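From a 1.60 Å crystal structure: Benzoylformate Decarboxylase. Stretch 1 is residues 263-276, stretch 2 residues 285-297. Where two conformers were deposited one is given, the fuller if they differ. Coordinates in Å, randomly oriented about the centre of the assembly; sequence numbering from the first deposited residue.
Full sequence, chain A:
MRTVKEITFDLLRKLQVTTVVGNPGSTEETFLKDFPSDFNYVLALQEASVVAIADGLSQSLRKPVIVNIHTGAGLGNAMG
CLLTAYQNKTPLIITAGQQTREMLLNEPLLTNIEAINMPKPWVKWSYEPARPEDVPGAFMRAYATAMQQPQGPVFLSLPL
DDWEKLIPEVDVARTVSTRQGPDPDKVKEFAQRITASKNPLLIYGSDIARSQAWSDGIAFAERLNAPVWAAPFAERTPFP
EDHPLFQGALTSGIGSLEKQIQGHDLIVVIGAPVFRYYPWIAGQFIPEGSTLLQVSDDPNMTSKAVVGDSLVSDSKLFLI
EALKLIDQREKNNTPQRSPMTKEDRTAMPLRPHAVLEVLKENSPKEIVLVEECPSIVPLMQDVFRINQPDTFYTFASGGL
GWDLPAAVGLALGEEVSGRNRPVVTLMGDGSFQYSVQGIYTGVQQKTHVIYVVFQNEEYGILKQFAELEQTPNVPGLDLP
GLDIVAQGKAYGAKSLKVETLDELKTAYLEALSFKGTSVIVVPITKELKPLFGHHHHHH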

# COMPACT_ATOMS: atom_id res chain seq x y z
N GLY A 263 -36.02 24.88 -10.25
CA GLY A 263 -37.47 24.85 -10.32
C GLY A 263 -38.10 23.59 -9.74
O GLY A 263 -39.31 23.39 -9.87
N HIS A 264 -37.28 22.75 -9.12
CA HIS A 264 -37.75 21.50 -8.55
C HIS A 264 -37.33 21.38 -7.10
O HIS A 264 -36.16 21.60 -6.76
N ASP A 265 -38.28 21.07 -6.22
CA ASP A 265 -37.99 21.07 -4.78
C ASP A 265 -37.24 19.82 -4.30
O ASP A 265 -36.48 19.88 -3.34
N LEU A 266 -37.46 18.70 -4.98
CA LEU A 266 -36.81 17.46 -4.58
C LEU A 266 -36.06 16.86 -5.76
O LEU A 266 -36.64 16.66 -6.82
N ILE A 267 -34.78 16.58 -5.57
CA ILE A 267 -33.98 15.94 -6.63
C ILE A 267 -33.76 14.48 -6.24
O ILE A 267 -33.19 14.19 -5.19
N VAL A 268 -34.23 13.56 -7.08
CA VAL A 268 -34.15 12.14 -6.78
C VAL A 268 -33.17 11.45 -7.74
O VAL A 268 -33.47 11.26 -8.93
N VAL A 269 -32.01 11.07 -7.22
CA VAL A 269 -30.97 10.45 -8.04
C VAL A 269 -30.94 8.94 -7.83
O VAL A 269 -30.69 8.48 -6.71
N ILE A 270 -31.19 8.18 -8.88
CA ILE A 270 -31.21 6.72 -8.77
C ILE A 270 -30.11 6.08 -9.62
O ILE A 270 -30.12 6.21 -10.85
N GLY A 271 -29.17 5.41 -8.97
CA GLY A 271 -28.17 4.61 -9.68
C GLY A 271 -26.98 5.38 -10.23
O GLY A 271 -26.37 4.99 -11.24
N ALA A 272 -26.63 6.47 -9.55
CA ALA A 272 -25.57 7.36 -10.01
C ALA A 272 -24.78 7.95 -8.86
O ALA A 272 -25.30 8.12 -7.75
N PRO A 273 -23.52 8.32 -9.13
CA PRO A 273 -22.77 9.22 -8.24
C PRO A 273 -23.48 10.56 -8.12
O PRO A 273 -24.24 10.98 -9.01
N VAL A 274 -23.23 11.25 -7.02
CA VAL A 274 -23.74 12.60 -6.85
C VAL A 274 -22.54 13.52 -6.60
O VAL A 274 -22.09 13.63 -5.45
N PHE A 275 -21.96 14.12 -7.64
CA PHE A 275 -22.26 13.84 -9.05
C PHE A 275 -20.93 13.64 -9.77
O PHE A 275 -19.88 14.08 -9.29
N ARG A 276 -20.99 13.04 -10.96
CA ARG A 276 -19.79 12.80 -11.76
C ARG A 276 -19.43 14.06 -12.55
O ARG A 276 -19.59 14.12 -13.78
N PHE A 285 -24.42 22.89 -5.44
CA PHE A 285 -24.67 21.52 -5.91
C PHE A 285 -26.12 21.33 -6.40
O PHE A 285 -26.35 20.70 -7.42
N ILE A 286 -27.08 21.86 -5.65
CA ILE A 286 -28.48 21.80 -6.05
C ILE A 286 -29.12 23.15 -5.76
O ILE A 286 -28.59 23.92 -4.96
N PRO A 287 -30.24 23.45 -6.43
CA PRO A 287 -30.86 24.78 -6.28
C PRO A 287 -31.18 25.11 -4.83
O PRO A 287 -31.60 24.24 -4.07
N GLU A 288 -30.98 26.37 -4.46
CA GLU A 288 -31.34 26.83 -3.13
C GLU A 288 -32.78 26.41 -2.83
O GLU A 288 -33.66 26.55 -3.68
N GLY A 289 -33.00 25.86 -1.64
CA GLY A 289 -34.34 25.47 -1.25
C GLY A 289 -34.67 24.02 -1.54
O GLY A 289 -35.57 23.45 -0.92
N SER A 290 -33.95 23.41 -2.48
CA SER A 290 -34.18 22.01 -2.80
C SER A 290 -33.41 21.08 -1.87
O SER A 290 -32.54 21.53 -1.10
N THR A 291 -33.75 19.81 -1.91
CA THR A 291 -33.03 18.77 -1.17
C THR A 291 -32.89 17.60 -2.12
O THR A 291 -33.55 17.55 -3.16
N LEU A 292 -32.02 16.66 -1.78
CA LEU A 292 -31.70 15.56 -2.69
C LEU A 292 -31.74 14.19 -2.01
O LEU A 292 -31.33 14.04 -0.86
N LEU A 293 -32.24 13.20 -2.75
CA LEU A 293 -32.16 11.80 -2.34
C LEU A 293 -31.24 11.08 -3.32
O LEU A 293 -31.26 11.39 -4.52
N GLN A 294 -30.45 10.13 -2.82
CA GLN A 294 -29.55 9.33 -3.66
C GLN A 294 -29.69 7.84 -3.37
O GLN A 294 -29.70 7.43 -2.22
N VAL A 295 -29.77 7.02 -4.43
CA VAL A 295 -29.67 5.56 -4.31
C VAL A 295 -28.50 5.12 -5.19
O VAL A 295 -28.44 5.51 -6.36
N SER A 296 -27.57 4.37 -4.63
CA SER A 296 -26.48 3.78 -5.41
C SER A 296 -26.26 2.37 -4.90
O SER A 296 -26.52 2.09 -3.73
N ASP A 297 -25.77 1.48 -5.75
CA ASP A 297 -25.47 0.13 -5.29
C ASP A 297 -24.06 0.02 -4.68
O ASP A 297 -23.65 -1.03 -4.21

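What does the approach to the strand, from Phe285 to Ser290, contribute? Phe285 (chi1 m) has its CA-to-CB bond sideways to stretch 1, but its carbonyl O lies 4.4 Å from CE2 of Phe275, oblique to that ring. Ile286 points toward stretch 1 in the p, t rotamer, and its CG2 comes 4.4 Å from CG1 of Ile267, a loose apolar contact. A type II turn from Pro287 to Ser290 then brings the chain round. Gly289 sits in it with a phi of 93°, where a CB would be jammed against the carbonyl O of Glu288. Ser290, chi1 p, folds back on the turn: its OG donates to Pro287 O at 2.5 Å, alongside the backbone bond from Ser290 N to the same Pro287 O at 3.0 Å. Its CB packs 3.4 Å from His264 O.

How does an exposed threonine begin the parallel pairing? Thr291 N donates to Asp265 O at 3.1 Å, and Thr291 O accepts from Ile267 N at 2.9 Å, so the residue grips stretch 1 on both sides of Leu266. Its side chain, chi1 p, shares a sheet face with Leu266, whose t, p rotamer brings CD1 to 3.5 Å from Thr291 OG1. A water bridges the two stretches here: it donates to Asp265 O at 3.0 Å and lies 2.8 Å from Thr291 OG1, also hydrogen-bonded.

Where do the leucines go once the strands are paired? They part to opposite faces. Leu292 turns to the face of Ile267 and Val269, with chi1 t and chi2 between wells at 147°. Its CD1 is a meeting point, 4.0 Å from Ile267 CG2, 3.8 Å from Val269 CG2, 4.0 Å from Val274 CG1 and 3.8 Å from Phe275 CZ. The last two residues lie beyond the strand, where a cis peptide bond joins Val274 to Phe275. Leu293, m, t, lies on the other face with Leu266 and Val268: its CG is 4.0 Å from Leu266 CD1, and its CD1 is 4.4 Å from Val268 CG2. Its backbone is held twice, from Leu293 N to Ile267 O and from Val269 N to Leu293 O, each 2.8 Å.

What does a glutamine do among these apolar neighbours? Gln294 extends in the t, t rotamer on the face of Leu292, and its end comes nearer to stretch 1. There NE2 donates to Ala272 O at 3.0 Å, giving its amide a backbone partner beyond the strand, while CD lies against Val274 CG2 at 3.5 Å.

How does the pairing finish? Val295, chi1 t, turns to the face of Ile270. Val295 N donates to Val269 O at 2.9 Å, and Val295 O accepts from Gly271 N at 2.7 Å, completing the ladder. Gly271 has a positive phi, which favours glycine. Ser296, chi1 t, makes a lighter contact, its CB 4.3 Å from Ala272 O.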

# COMPACT_ATOMS: atom_id res chain seq x y z
CB HIS A 264 -37.23 20.33 -9.38
CG HIS A 264 -37.69 20.36 -10.80
ND1 HIS A 264 -38.87 19.79 -11.22
CD2 HIS A 264 -37.14 20.93 -11.90
CE1 HIS A 264 -39.03 20.00 -12.51
NE2 HIS A 264 -37.99 20.69 -12.95
CB ASP A 265 -39.26 21.29 -3.95
CG ASP A 265 -40.36 20.27 -4.24
OD1 ASP A 265 -40.33 19.62 -5.31
OD2 ASP A 265 -41.27 20.14 -3.40
CB LEU A 266 -37.85 16.47 -4.03
CG LEU A 266 -37.31 15.12 -3.54
CD1 LEU A 266 -36.39 15.34 -2.35
CD2 LEU A 266 -38.45 14.19 -3.18
CB ILE A 267 -32.61 16.64 -6.81
CG1 ILE A 267 -32.78 18.16 -6.97
CG2 ILE A 267 -31.87 16.06 -8.01
CD1 ILE A 267 -33.75 18.56 -8.04
CB VAL A 268 -35.54 11.48 -6.88
CG1 VAL A 268 -35.46 10.00 -6.48
CG2 VAL A 268 -36.54 12.20 -5.97
CB VAL A 269 -29.58 11.02 -7.68
CG1 VAL A 269 -28.51 10.47 -8.62
CG2 VAL A 269 -29.61 12.56 -7.71
CB ILE A 270 -32.60 6.15 -9.15
CG1 ILE A 270 -33.68 6.76 -8.25
CG2 ILE A 270 -32.61 4.63 -9.01
CD1 ILE A 270 -35.07 6.27 -8.58
CB ALA A 272 -26.16 8.49 -10.83
CB PRO A 273 -21.45 9.44 -8.99
CG PRO A 273 -21.37 8.34 -10.01
CD PRO A 273 -22.78 8.02 -10.37
CB VAL A 274 -24.76 12.67 -5.68
CG1 VAL A 274 -25.09 14.12 -5.30
CG2 VAL A 274 -26.03 11.94 -6.04
CB PHE A 275 -22.95 15.04 -9.71
CG PHE A 275 -24.40 15.18 -9.37
CD1 PHE A 275 -25.33 14.28 -9.86
CD2 PHE A 275 -24.83 16.24 -8.58
CE1 PHE A 275 -26.67 14.41 -9.57
CE2 PHE A 275 -26.18 16.38 -8.28
CZ PHE A 275 -27.10 15.47 -8.77
CB ARG A 276 -19.98 11.58 -12.66
CG ARG A 276 -18.73 11.15 -13.41
CD ARG A 276 -18.99 9.85 -14.13
NE ARG A 276 -19.02 8.73 -13.20
CZ ARG A 276 -19.55 7.55 -13.48
NH1 ARG A 276 -20.11 7.34 -14.67
NH2 ARG A 276 -19.53 6.58 -12.58
CB PHE A 285 -24.33 20.48 -4.84
CG PHE A 285 -22.92 20.58 -4.34
CD1 PHE A 285 -21.85 20.42 -5.19
CD2 PHE A 285 -22.67 20.83 -3.00
CE1 PHE A 285 -20.55 20.52 -4.72
CE2 PHE A 285 -21.37 20.93 -2.53
CZ PHE A 285 -20.32 20.76 -3.39
CB ILE A 286 -29.25 20.68 -5.31
CG1 ILE A 286 -29.16 20.85 -3.80
CG2 ILE A 286 -28.73 19.29 -5.73
CD1 ILE A 286 -29.98 19.84 -3.02
CB PRO A 287 -32.15 24.66 -7.09
CG PRO A 287 -31.87 23.59 -8.09
CD PRO A 287 -31.00 22.60 -7.36
CB GLU A 288 -31.22 28.36 -3.05
CG GLU A 288 -30.91 28.90 -1.66
CD GLU A 288 -29.42 29.06 -1.42
OE1 GLU A 288 -28.83 30.01 -1.99
OE2 GLU A 288 -28.84 28.25 -0.67
CB SER A 290 -33.82 21.71 -4.26
OG SER A 290 -32.43 21.90 -4.49
CB THR A 291 -33.76 18.33 0.11
OG1 THR A 291 -34.99 17.68 -0.23
CG2 THR A 291 -34.04 19.53 1.02
CB LEU A 292 -30.31 15.80 -3.32
CG LEU A 292 -29.76 14.77 -4.31
CD1 LEU A 292 -28.88 15.45 -5.39
CD2 LEU A 292 -28.97 13.71 -3.57
CB LEU A 293 -33.53 11.13 -2.36
CG LEU A 293 -34.63 11.83 -1.56
CD1 LEU A 293 -35.96 11.13 -1.75
CD2 LEU A 293 -34.25 11.87 -0.10
CB GLN A 294 -28.08 9.73 -3.42
CG GLN A 294 -27.10 8.98 -4.32
CD GLN A 294 -25.64 9.19 -3.95
OE1 GLN A 294 -25.33 9.74 -2.89
NE2 GLN A 294 -24.74 8.78 -4.83
CB VAL A 295 -30.95 4.86 -4.83
CG1 VAL A 295 -30.75 3.34 -4.93
CG2 VAL A 295 -32.14 5.21 -3.95
CB SER A 296 -25.19 4.60 -5.26
OG SER A 296 -24.10 3.95 -5.91
CB ASP A 297 -25.70 -0.91 -6.40
CG ASP A 297 -24.74 -0.75 -7.57
OD1 ASP A 297 -23.56 -0.39 -7.34
OD2 ASP A 297 -25.18 -1.00 -8.72
O HOH W 1 -37.18 19.33 -0.50